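PDB 3TQT: D-alanine--D-alanine ligase from Coxiella burnetii, which catalyses the ATP-dependent joining of two D-alanine molecules into D-alanyl-D-alanine, a building block of peptidoglycan for the bacterial cell wall. Local coordinates for residues Ala25-Asn30 with Phe59-Ser63; Ala84-Gln88 with Leu120-Leu125; Val147-Ile153 with Asp289-Val294; Arg224-Arg228 with Phe305-Asn309; Val234-Gly238 with Gln346-Leu350. The contacts are given in a common frame with arbitrary orientation. Residue numbers count along the deposited sequence, not the author numbering.

Contact 1 (Ala25-Asn30 with Phe59-Ser63)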
# COMPACT_ATOMS: atom_id res chain seq x y z
N ALA A 25 16.62 -13.93 7.02
CA ALA A 25 17.67 -12.92 7.08
C ALA A 25 19.04 -13.55 7.26
O ALA A 25 20.02 -13.08 6.69
CB ALA A 25 17.40 -11.92 8.18
N LYS A 26 19.12 -14.61 8.06
CA LYS A 26 20.41 -15.26 8.28
C LYS A 26 20.93 -15.86 6.98
O LYS A 26 22.11 -15.74 6.67
CB LYS A 26 20.32 -16.31 9.37
CG LYS A 26 20.18 -15.74 10.76
CD LYS A 26 20.11 -16.86 11.78
CE LYS A 26 20.03 -16.32 13.20
NZ LYS A 26 21.33 -16.41 13.89
N ASN A 27 20.06 -16.49 6.22
CA ASN A 27 20.50 -17.07 4.96
C ASN A 27 20.97 -15.99 4.01
O ASN A 27 22.00 -16.13 3.36
CB ASN A 27 19.36 -17.86 4.30
CG ASN A 27 19.80 -18.55 3.04
OD1 ASN A 27 20.88 -19.14 2.98
ND2 ASN A 27 18.98 -18.47 2.00
N ILE A 28 20.20 -14.92 3.93
CA ILE A 28 20.56 -13.81 3.06
C ILE A 28 21.90 -13.23 3.50
O ILE A 28 22.79 -13.01 2.68
CB ILE A 28 19.47 -12.74 3.10
CG1 ILE A 28 18.24 -13.25 2.33
CG2 ILE A 28 19.98 -11.42 2.50
CD1 ILE A 28 17.00 -12.41 2.52
N VAL A 29 22.05 -13.00 4.80
CA VAL A 29 23.30 -12.42 5.32
C VAL A 29 24.47 -13.36 5.06
O VAL A 29 25.56 -12.93 4.70
CB VAL A 29 23.19 -12.09 6.81
CG1 VAL A 29 24.56 -11.89 7.43
CG2 VAL A 29 22.32 -10.83 6.98
N ASN A 30 24.23 -14.65 5.20
CA ASN A 30 25.26 -15.65 4.97
C ASN A 30 25.61 -15.79 3.50
O ASN A 30 26.70 -16.23 3.14
CB ASN A 30 24.79 -17.00 5.52
CG ASN A 30 25.91 -18.02 5.57
OD1 ASN A 30 27.02 -17.69 5.97
ND2 ASN A 30 25.62 -19.25 5.16
N PHE A 59 25.48 -11.81 13.78
CA PHE A 59 24.08 -12.12 13.47
C PHE A 59 23.94 -13.57 13.06
O PHE A 59 22.97 -14.22 13.41
CB PHE A 59 23.53 -11.20 12.37
CG PHE A 59 22.10 -11.51 12.00
CD1 PHE A 59 21.08 -11.33 12.92
CD2 PHE A 59 21.78 -12.00 10.74
CE1 PHE A 59 19.77 -11.64 12.59
CE2 PHE A 59 20.47 -12.29 10.41
CZ PHE A 59 19.46 -12.12 11.34
N LEU A 60 24.91 -14.09 12.32
CA LEU A 60 24.87 -15.49 11.92
C LEU A 60 25.11 -16.42 13.11
O LEU A 60 24.58 -17.52 13.18
CB LEU A 60 25.89 -15.78 10.83
CG LEU A 60 25.68 -14.98 9.55
CD1 LEU A 60 26.77 -15.29 8.54
CD2 LEU A 60 24.30 -15.25 8.97
N ALA A 61 25.92 -15.96 14.06
CA ALA A 61 26.36 -16.80 15.17
C ALA A 61 25.40 -16.83 16.35
O ALA A 61 25.45 -17.75 17.17
CB ALA A 61 27.75 -16.35 15.64
N HIS A 62 24.54 -15.83 16.45
CA HIS A 62 23.70 -15.67 17.64
C HIS A 62 22.28 -15.27 17.27
O HIS A 62 22.04 -14.77 16.19
CB HIS A 62 24.29 -14.60 18.54
CG HIS A 62 25.64 -14.95 19.07
ND1 HIS A 62 26.81 -14.45 18.53
CD2 HIS A 62 26.02 -15.77 20.07
CE1 HIS A 62 27.84 -14.94 19.19
NE2 HIS A 62 27.38 -15.75 20.13
N SER A 63 21.34 -15.49 18.18
CA SER A 63 19.99 -14.96 17.97
C SER A 63 20.06 -13.44 18.11
O SER A 63 20.88 -12.92 18.86
CB SER A 63 19.01 -15.54 18.99
OG SER A 63 19.24 -15.00 20.28
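Lys26 supplies the polar part of this contact. Its CA-to-CB bond points sideways, but the long side chain runs to the C-terminal end of helix 56-61. There NZ donates two hydrogen bonds to backbone carbonyls, to Phe59 O at 2.8 Å and to His62 O at 2.9 Å. Both acceptors lie where the helix runs out, and His62 is the first residue to leave helical angles. The ammonium group thus satisfies two carbonyls where helix 56-61 ends. The next helix starts at once: Ser63 is its N-cap, and its OG is bonded to the backbone N of His66. Both helices belong to the Rossmann-like N-terminal domain, where they pack beside strands 5-12 and 37-44. Ala25, Val29 and Phe59 also touch that sheet. Phe59 CZ meets Ala25 CB at 3.8 Å, and Phe59 CD2 meets Val29 CG2 at 4.0 Å. Lys26 CG lies 3.5 Å from Phe59 CE2, so the aliphatic part of the lysine also touches the ring. Leu60 CD2 packs on Val29 CG1 at 3.7 Å. The carbonyl Lys26 O is already taken by Asn30 N at 2.8 Å, and Leu60 CD2 lies against it at 3.2 Å.

Contact 2 (Ala84-Gln88 with Leu120-Leu125)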
# COMPACT_ATOMS: atom_id res chain seq x y z
N ALA A 84 21.59 9.17 2.62
CA ALA A 84 22.74 8.27 2.64
C ALA A 84 22.85 7.42 3.91
O ALA A 84 23.22 6.25 3.84
CB ALA A 84 24.02 9.05 2.41
N LYS A 85 22.53 8.02 5.05
CA LYS A 85 22.68 7.37 6.35
C LYS A 85 21.37 7.46 7.13
O LYS A 85 21.20 8.33 7.98
CB LYS A 85 23.81 8.02 7.14
CG LYS A 85 25.16 8.00 6.45
CD LYS A 85 26.28 8.28 7.44
CE LYS A 85 27.64 8.27 6.77
NZ LYS A 85 28.39 9.53 7.03
N PRO A 86 20.44 6.55 6.83
CA PRO A 86 19.09 6.60 7.38
C PRO A 86 18.98 6.13 8.82
O PRO A 86 18.00 6.48 9.47
CB PRO A 86 18.32 5.65 6.46
CG PRO A 86 19.34 4.66 6.03
CD PRO A 86 20.62 5.44 5.88
N TRP A 87 19.95 5.36 9.30
CA TRP A 87 19.88 4.79 10.64
C TRP A 87 20.70 5.61 11.59
O TRP A 87 21.85 5.96 11.30
CB TRP A 87 20.42 3.36 10.66
CG TRP A 87 20.01 2.51 9.51
CD1 TRP A 87 20.82 1.70 8.77
CD2 TRP A 87 18.69 2.37 8.97
NE1 TRP A 87 20.07 1.05 7.80
CE2 TRP A 87 18.77 1.45 7.90
CE3 TRP A 87 17.45 2.93 9.29
CZ2 TRP A 87 17.66 1.09 7.15
CZ3 TRP A 87 16.34 2.56 8.55
CH2 TRP A 87 16.45 1.65 7.49
N GLN A 88 20.13 5.91 12.75
CA GLN A 88 20.82 6.76 13.71
C GLN A 88 20.83 6.10 15.06
O GLN A 88 19.78 5.72 15.57
CB GLN A 88 20.13 8.12 13.83
CG GLN A 88 20.82 9.07 14.79
CD GLN A 88 20.25 10.46 14.71
OE1 GLN A 88 19.98 10.98 13.62
NE2 GLN A 88 20.03 11.08 15.87
N LEU A 120 10.34 3.05 4.14
CA LEU A 120 11.51 3.08 3.27
C LEU A 120 11.33 4.08 2.15
O LEU A 120 12.29 4.73 1.74
CB LEU A 120 11.83 1.68 2.73
CG LEU A 120 12.22 0.65 3.80
CD1 LEU A 120 12.41 -0.70 3.16
CD2 LEU A 120 13.50 1.08 4.53
N GLU A 121 10.10 4.22 1.65
CA GLU A 121 9.80 5.26 0.67
C GLU A 121 10.00 6.64 1.29
O GLU A 121 10.54 7.54 0.66
CB GLU A 121 8.37 5.15 0.14
CG GLU A 121 8.10 3.91 -0.67
CD GLU A 121 8.68 3.98 -2.07
OE1 GLU A 121 9.17 5.06 -2.46
OE2 GLU A 121 8.63 2.95 -2.76
N LEU A 122 9.55 6.81 2.53
CA LEU A 122 9.67 8.11 3.18
C LEU A 122 11.14 8.46 3.41
O LEU A 122 11.50 9.64 3.46
CB LEU A 122 8.95 8.10 4.52
CG LEU A 122 7.43 8.08 4.43
CD1 LEU A 122 6.85 7.78 5.80
CD2 LEU A 122 6.95 9.44 3.93
N LEU A 123 11.97 7.44 3.56
CA LEU A 123 13.41 7.63 3.74
C LEU A 123 14.13 7.74 2.40
O LEU A 123 15.35 7.93 2.36
CB LEU A 123 14.02 6.49 4.55
CG LEU A 123 13.60 6.38 6.02
CD1 LEU A 123 14.27 5.20 6.65
CD2 LEU A 123 13.97 7.64 6.77
N ASN A 124 13.38 7.60 1.31
CA ASN A 124 13.93 7.64 -0.04
C ASN A 124 15.05 6.63 -0.18
O ASN A 124 16.06 6.92 -0.80
CB ASN A 124 14.48 9.04 -0.39
CG ASN A 124 13.40 10.12 -0.34
OD1 ASN A 124 13.61 11.20 0.22
ND2 ASN A 124 12.25 9.82 -0.94
N LEU A 125 14.88 5.44 0.40
CA LEU A 125 15.90 4.41 0.29
C LEU A 125 15.54 3.39 -0.77
O LEU A 125 14.38 2.99 -0.87
CB LEU A 125 16.07 3.68 1.61
CG LEU A 125 16.64 4.49 2.77
CD1 LEU A 125 16.52 3.68 4.05
CD2 LEU A 125 18.09 4.87 2.49
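No hydrogen bond links the two segments. The contact is apolar, and all five touching residues are buried. Pro86 makes the aliphatic contacts: its CG lies 3.6 Å from Leu125 CD1 and its CB 4.1 Å from Leu123 CD1. Trp87 makes the aromatic ones. Its indole edge meets Leu120, with CH2 4.2 Å from Leu120 CD2. CZ3 is 3.9 Å from Leu123 CD1, and CH2 is 4.0 Å from Leu125 CD1. The polar end of the indole is satisfied elsewhere, by Ser8 OG. Hydrogen bonds within 120-125 shape the leucine side. Asn124 has positive phi, and a Schellman motif ends the helix with Leu125 N to Leu120 O at 3.0 Å and Asn124 N to Glu121 O at 2.9 Å. Leu123 and Leu125, before and after Asn124 in this turn, both point toward segment 84-88. The contact thus sets the end of helix 115-122 against strand 87-89 of the N-terminal sheet, with Val102 of strand 101-104 and Ile78 of strand 74-78 alongside, while Asn124 reaches Gln14 of the second subunit.

Contact 3 (Val147-Ile153 with Asp289-Val294)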
# COMPACT_ATOMS: atom_id res chain seq x y z
N VAL A 147 -7.82 -8.17 -8.60
CA VAL A 147 -7.01 -7.54 -9.63
C VAL A 147 -6.64 -8.56 -10.70
O VAL A 147 -6.72 -8.28 -11.90
CB VAL A 147 -5.77 -6.88 -9.00
CG1 VAL A 147 -4.80 -6.44 -10.08
CG2 VAL A 147 -6.20 -5.69 -8.12
N LEU A 148 -6.26 -9.77 -10.27
CA LEU A 148 -5.89 -10.81 -11.22
C LEU A 148 -7.05 -11.18 -12.12
O LEU A 148 -6.92 -11.23 -13.34
CB LEU A 148 -5.39 -12.06 -10.50
CG LEU A 148 -4.06 -11.84 -9.76
CD1 LEU A 148 -3.66 -13.10 -8.98
CD2 LEU A 148 -2.98 -11.42 -10.75
N ARG A 149 -8.20 -11.43 -11.51
CA ARG A 149 -9.35 -11.86 -12.30
C ARG A 149 -9.82 -10.77 -13.26
O ARG A 149 -10.19 -11.06 -14.39
CB ARG A 149 -10.49 -12.30 -11.40
CG ARG A 149 -11.70 -12.73 -12.17
CD ARG A 149 -12.95 -12.39 -11.41
NE ARG A 149 -13.47 -13.44 -10.54
CZ ARG A 149 -13.05 -14.70 -10.48
NH1 ARG A 149 -12.05 -15.12 -11.23
NH2 ARG A 149 -13.64 -15.55 -9.64
N ALA A 150 -9.78 -9.52 -12.80
CA ALA A 150 -10.14 -8.40 -13.66
C ALA A 150 -9.26 -8.36 -14.89
O ALA A 150 -9.70 -7.96 -15.96
CB ALA A 150 -10.03 -7.09 -12.89
N GLY A 151 -8.02 -8.78 -14.74
CA GLY A 151 -7.09 -8.79 -15.86
C GLY A 151 -7.09 -10.10 -16.63
O GLY A 151 -6.23 -10.32 -17.48
N GLY A 152 -8.04 -10.97 -16.33
CA GLY A 152 -8.18 -12.23 -17.04
C GLY A 152 -7.29 -13.36 -16.56
O GLY A 152 -7.19 -14.40 -17.22
N ILE A 153 -6.64 -13.19 -15.41
CA ILE A 153 -5.84 -14.28 -14.88
C ILE A 153 -6.70 -15.26 -14.09
O ILE A 153 -7.49 -14.86 -13.25
CB ILE A 153 -4.63 -13.77 -14.08
CG1 ILE A 153 -3.60 -13.18 -15.05
CG2 ILE A 153 -4.00 -14.90 -13.25
CD1 ILE A 153 -2.46 -12.48 -14.40
N ASP A 289 2.80 -12.91 -15.78
CA ASP A 289 1.67 -12.01 -16.03
C ASP A 289 1.03 -11.50 -14.74
O ASP A 289 0.66 -10.34 -14.64
CB ASP A 289 0.62 -12.70 -16.90
CG ASP A 289 1.12 -12.98 -18.31
OD1 ASP A 289 2.20 -12.48 -18.67
OD2 ASP A 289 0.42 -13.68 -19.05
N ALA A 290 0.89 -12.39 -13.76
CA ALA A 290 0.33 -12.02 -12.47
C ALA A 290 1.23 -10.99 -11.78
O ALA A 290 0.76 -10.01 -11.24
CB ALA A 290 0.21 -13.26 -11.59
N PHE A 291 2.53 -11.28 -11.78
CA PHE A 291 3.55 -10.39 -11.23
C PHE A 291 3.36 -8.99 -11.81
O PHE A 291 3.36 -7.99 -11.09
CB PHE A 291 4.92 -10.94 -11.61
CG PHE A 291 6.08 -10.21 -10.98
CD1 PHE A 291 6.62 -10.65 -9.78
CD2 PHE A 291 6.64 -9.12 -11.61
CE1 PHE A 291 7.70 -9.99 -9.22
CE2 PHE A 291 7.71 -8.46 -11.05
CZ PHE A 291 8.24 -8.89 -9.86
N LYS A 292 3.18 -8.93 -13.12
CA LYS A 292 3.05 -7.64 -13.78
C LYS A 292 1.71 -6.99 -13.46
O LYS A 292 1.63 -5.77 -13.25
CB LYS A 292 3.22 -7.79 -15.30
CG LYS A 292 4.67 -8.05 -15.71
CD LYS A 292 4.77 -8.73 -17.08
CE LYS A 292 4.72 -7.74 -18.22
NZ LYS A 292 4.90 -8.44 -19.52
N MET A 293 0.67 -7.81 -13.38
CA MET A 293 -0.69 -7.33 -13.18
C MET A 293 -0.89 -6.66 -11.83
O MET A 293 -1.70 -5.75 -11.70
CB MET A 293 -1.68 -8.47 -13.33
CG MET A 293 -3.11 -8.01 -13.44
SD MET A 293 -4.06 -9.28 -14.27
CE MET A 293 -3.31 -9.27 -15.90
N VAL A 294 -0.14 -7.09 -10.83
CA VAL A 294 -0.20 -6.44 -9.54
C VAL A 294 0.94 -5.44 -9.37
O VAL A 294 1.19 -4.96 -8.27
CB VAL A 294 -0.15 -7.47 -8.39
CG1 VAL A 294 -1.37 -8.41 -8.48
CG2 VAL A 294 1.14 -8.26 -8.44
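Met293 has the largest area buried in this contact between two helix ends. Its chi1 and chi2 are both t, so the chain extends toward segment 147-153. A turn to m at chi3 then bends the methyl end. SD comes to 3.5 Å from Gly151 CA, 3.6 Å from Leu148 O and 3.6 Å from Ile153 CD1. Gly151 makes room for it, since a CB there would clash with the sulfur. Leu148 is in the mt rotamer. This brings CD2 to 3.8 Å from Ala290 CB and to 4.1 Å from both Met293 CB and Val294 CG1. The segments belong to the ATP-grasp region of the ligase. Helix 141-150 ends in a Schellman motif with Gly152, at positive phi, as its C-prime residue; Ile153 N bonds to Leu148 O at 2.9 Å and Gly152 N to Arg149 O at 2.9 Å. After this turn Ile153 points toward segment 289-294. Ile153 is also mt, and its extended CD1 reaches the backbone at Ala290 N (3.4 Å) and Asp289 C (3.6 Å). Leu148 and Ile153 also touch Val314 of strand 312-318. At the other end Val147, with chi1 t, places CG1 3.6 Å from Met293 O and 4.3 Å from Val294 CG1. Val147 also packs on Leu143 of the second subunit.

Contact 4 (Arg224-Arg228 with Phe305-Asn309)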
# COMPACT_ATOMS: atom_id res chain seq x y z
N ARG A 224 -12.54 -25.81 -1.33
CA ARG A 224 -11.39 -26.71 -1.30
C ARG A 224 -11.24 -27.36 -2.67
O ARG A 224 -12.10 -28.11 -3.13
CB ARG A 224 -11.51 -27.77 -0.21
CG ARG A 224 -10.22 -28.56 -0.01
CD ARG A 224 -10.34 -29.60 1.08
NE ARG A 224 -11.44 -30.53 0.85
CZ ARG A 224 -11.35 -31.65 0.14
NH1 ARG A 224 -10.20 -32.00 -0.41
NH2 ARG A 224 -12.42 -32.42 -0.01
N ILE A 225 -10.12 -27.05 -3.32
CA ILE A 225 -9.85 -27.45 -4.69
C ILE A 225 -8.97 -28.69 -4.70
O ILE A 225 -7.95 -28.74 -4.00
CB ILE A 225 -9.07 -26.30 -5.41
CG1 ILE A 225 -10.01 -25.14 -5.74
CG2 ILE A 225 -8.37 -26.80 -6.66
CD1 ILE A 225 -11.26 -25.56 -6.49
N ARG A 226 -9.34 -29.70 -5.47
CA ARG A 226 -8.46 -30.85 -5.63
C ARG A 226 -7.35 -30.47 -6.61
O ARG A 226 -7.60 -29.85 -7.65
CB ARG A 226 -9.21 -32.09 -6.13
CG ARG A 226 -8.36 -33.36 -6.11
CD ARG A 226 -9.09 -34.57 -6.71
NE ARG A 226 -10.44 -34.71 -6.16
CZ ARG A 226 -11.47 -35.21 -6.83
NH1 ARG A 226 -11.30 -35.63 -8.08
NH2 ARG A 226 -12.66 -35.29 -6.26
N GLY A 227 -6.12 -30.80 -6.26
CA GLY A 227 -5.03 -30.50 -7.16
C GLY A 227 -3.73 -30.30 -6.43
O GLY A 227 -3.67 -30.33 -5.21
N ARG A 228 -2.67 -30.08 -7.20
CA ARG A 228 -1.36 -29.92 -6.63
C ARG A 228 -1.08 -28.45 -6.36
O ARG A 228 -1.53 -27.57 -7.10
CB ARG A 228 -0.30 -30.51 -7.56
CG ARG A 228 -0.51 -31.98 -7.83
CD ARG A 228 0.80 -32.65 -8.15
NE ARG A 228 1.12 -32.59 -9.57
CZ ARG A 228 2.33 -32.86 -10.06
NH1 ARG A 228 3.33 -33.18 -9.25
NH2 ARG A 228 2.54 -32.80 -11.37
N PHE A 305 -2.81 -23.51 -7.72
CA PHE A 305 -3.32 -24.88 -7.73
C PHE A 305 -3.30 -25.34 -9.18
O PHE A 305 -3.62 -24.57 -10.09
CB PHE A 305 -4.74 -24.95 -7.17
CG PHE A 305 -4.78 -25.04 -5.67
CD1 PHE A 305 -4.73 -26.27 -5.05
CD2 PHE A 305 -4.84 -23.90 -4.90
CE1 PHE A 305 -4.76 -26.36 -3.66
CE2 PHE A 305 -4.88 -23.98 -3.52
CZ PHE A 305 -4.83 -25.21 -2.90
N VAL A 306 -2.89 -26.58 -9.40
CA VAL A 306 -3.06 -27.20 -10.70
C VAL A 306 -4.03 -28.36 -10.51
O VAL A 306 -3.73 -29.30 -9.78
CB VAL A 306 -1.75 -27.71 -11.29
CG1 VAL A 306 -2.01 -28.46 -12.59
CG2 VAL A 306 -0.80 -26.56 -11.51
N THR A 307 -5.19 -28.27 -11.15
CA THR A 307 -6.24 -29.25 -10.95
C THR A 307 -5.90 -30.55 -11.66
O THR A 307 -5.00 -30.60 -12.52
CB THR A 307 -7.61 -28.74 -11.47
OG1 THR A 307 -7.57 -28.66 -12.90
CG2 THR A 307 -7.92 -27.36 -10.91
N PRO A 308 -6.61 -31.62 -11.32
CA PRO A 308 -6.38 -32.89 -12.00
C PRO A 308 -6.59 -32.76 -13.51
O PRO A 308 -5.88 -33.41 -14.28
CB PRO A 308 -7.43 -33.80 -11.38
CG PRO A 308 -7.61 -33.26 -10.00
CD PRO A 308 -7.52 -31.76 -10.17
N ASN A 309 -7.52 -31.90 -13.93
CA ASN A 309 -7.70 -31.64 -15.35
C ASN A 309 -6.66 -30.66 -15.90
O ASN A 309 -6.81 -30.12 -16.99
CB ASN A 309 -9.10 -31.09 -15.62
CG ASN A 309 -9.54 -31.32 -17.06
OD1 ASN A 309 -9.07 -32.24 -17.72
ND2 ASN A 309 -10.44 -30.47 -17.54
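Phe305 has the largest area buried here. Ile225 lies over one face of its ring, and Ile225 CG2 is 4.0 Å from Phe305 CD1. The carbonyl of Gly227 lies at the ring edge, with O 4.2 Å from Phe305 CD1. Ile225 also reaches Thr307, CG2 to CG2 at 4.3 Å. Arg228 is held through its backbone. It forms an antiparallel hydrogen-bonded pair with Val306: Arg228 N to Val306 O is 2.9 Å and Val306 N to Arg228 O is 2.8 Å. A CA-H...O contact adds to this, with Phe305 CA 3.3 Å from Arg228 O. The guanidinium of Arg228 is bound outside the segments, in a salt bridge to Glu247. Just before this pair Gly227 passes close to the other segment, its CA 3.2 Å from Val306 O. A side chain there would clash with that carbonyl, and the backbone angles themselves call for glycine. Residues 224-228 fall within the predicted ATP-binding range of this ATP-grasp enzyme. Residues 224-227 form the loop between strand 219-223 of the four-stranded sheet and strand 228-236 of the five-stranded sheet. The pair Arg228-Val306 joins the start of strand 228-236 to the end of its neighbour, strand 298-306.

Contact 5 (Val234-Gly238 with Gln346-Leu350)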
# COMPACT_ATOMS: atom_id res chain seq x y z
N VAL A 234 9.30 -15.64 -9.27
CA VAL A 234 9.44 -14.61 -10.29
C VAL A 234 10.48 -13.58 -9.85
O VAL A 234 10.56 -13.21 -8.67
CB VAL A 234 8.10 -13.92 -10.58
CG1 VAL A 234 8.26 -12.81 -11.63
CG2 VAL A 234 7.07 -14.94 -11.04
N LEU A 235 11.30 -13.15 -10.80
CA LEU A 235 12.35 -12.18 -10.51
C LEU A 235 12.40 -11.13 -11.60
O LEU A 235 12.44 -11.46 -12.79
CB LEU A 235 13.69 -12.89 -10.45
CG LEU A 235 14.94 -12.03 -10.32
CD1 LEU A 235 14.99 -11.38 -8.95
CD2 LEU A 235 16.15 -12.93 -10.54
N GLY A 236 12.41 -9.87 -11.19
CA GLY A 236 12.58 -8.80 -12.14
C GLY A 236 11.77 -7.58 -11.77
O GLY A 236 11.05 -7.58 -10.78
N ASN A 237 11.89 -6.54 -12.59
CA ASN A 237 11.08 -5.36 -12.46
C ASN A 237 10.14 -5.36 -13.65
O ASN A 237 9.09 -5.99 -13.60
CB ASN A 237 11.95 -4.09 -12.47
CG ASN A 237 12.60 -3.84 -11.12
OD1 ASN A 237 12.15 -4.38 -10.10
ND2 ASN A 237 13.64 -3.00 -11.09
N GLY A 238 10.54 -4.69 -14.72
CA GLY A 238 9.72 -4.59 -15.91
C GLY A 238 9.71 -5.85 -16.75
O GLY A 238 8.69 -6.16 -17.38
N GLN A 346 21.00 -9.73 -8.03
CA GLN A 346 19.97 -9.25 -8.95
C GLN A 346 18.87 -8.49 -8.22
O GLN A 346 18.42 -7.44 -8.68
CB GLN A 346 19.44 -10.42 -9.78
CG GLN A 346 20.53 -10.92 -10.75
CD GLN A 346 20.03 -11.89 -11.80
OE1 GLN A 346 18.84 -11.92 -12.12
NE2 GLN A 346 20.95 -12.67 -12.36
N LEU A 347 18.45 -9.01 -7.07
CA LEU A 347 17.42 -8.31 -6.30
C LEU A 347 17.91 -6.92 -5.87
O LEU A 347 17.16 -5.95 -5.93
CB LEU A 347 16.99 -9.14 -5.09
CG LEU A 347 16.17 -10.38 -5.46
CD1 LEU A 347 16.13 -11.34 -4.29
CD2 LEU A 347 14.77 -9.95 -5.89
N ILE A 348 19.16 -6.84 -5.43
CA ILE A 348 19.71 -5.54 -5.05
C ILE A 348 19.82 -4.61 -6.26
O ILE A 348 19.46 -3.43 -6.18
CB ILE A 348 21.06 -5.71 -4.32
CG1 ILE A 348 20.84 -6.29 -2.92
CG2 ILE A 348 21.82 -4.39 -4.26
CD1 ILE A 348 22.09 -6.88 -2.29
N GLU A 349 20.30 -5.12 -7.38
CA GLU A 349 20.41 -4.31 -8.59
C GLU A 349 19.05 -3.78 -9.05
O GLU A 349 18.91 -2.61 -9.38
CB GLU A 349 21.11 -5.09 -9.71
CG GLU A 349 22.62 -5.22 -9.52
CD GLU A 349 23.19 -6.50 -10.15
OE1 GLU A 349 22.47 -7.17 -10.91
OE2 GLU A 349 24.36 -6.84 -9.85
N LEU A 350 18.05 -4.67 -9.06
CA LEU A 350 16.69 -4.30 -9.41
C LEU A 350 16.13 -3.23 -8.49
O LEU A 350 15.46 -2.31 -8.94
CB LEU A 350 15.77 -5.52 -9.34
CG LEU A 350 15.95 -6.59 -10.42
CD1 LEU A 350 15.23 -7.87 -10.02
CD2 LEU A 350 15.44 -6.09 -11.75
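Strand 234-236 and helix 346-350 approach within 8.8 Å between their short axes, and their N-to-C directions lie 47° apart. This is helix-on-sheet packing in the ATP-grasp part of the ligase. Strand 228-236 belongs to the five-stranded antiparallel sheet, and the helix is the long C-terminal one, 340-370. The closest CA atoms are those of Asn237 and Leu350, 6.5 Å apart. Gly236 has phi/psi of 144/179°, angles at which a side chain would jam against the carbonyl O of the residue before. Leu350 CD1 lies 3.5 Å from Gly236 CA. Leu350, Gln346 and Leu347 are the helix residues that reach the strand. Leu235 sets out sideways, but its CD1 ends 3.4 Å from Leu347 CD2 and 3.7 Å from Leu350 CD1. Its other methyl, CD2, lies 3.3 Å from Gln346 OE1. Around this cluster Leu235 also touches Tyr329 and Trp333 of helix 328-335, and Leu347 touches Met299 of strand 298-306. Asn237 provides the polar link and points toward the helix. Its amide is used at both ends. OD1 accepts a hydrogen bond from the backbone N of Gly298, at the start of strand 298-306. ND2 donates to the helix carbonyl Leu350 O at 2.9 Å, with an N-H...O angle of 161°.

Overall arrangement
From the N terminus, contact 1 closes a loop through strands 37-44 and 50-53 and brings helix 56-61 back to helix 18-31. Contact 2 follows in series and joins the 84-88 region to the end of helix 115-122. Both stay in the N-terminal domain. The other three lie in the ATP-grasp region and cross one another, since their segments alternate along the chain. Contact 3 opens first and closes at helix 277-293. Contact 4 closes next, on strand 298-306, and contact 5 last, on helix 340-370. Contacts 4 and 5 both reach the same sheet, through the neighbouring strands 228-236 and 298-306. Contacts 3 and 5 touch, with Phe291 CZ 3.2 Å from Gly236 O. Contacts 2 and 3 both reach the second subunit.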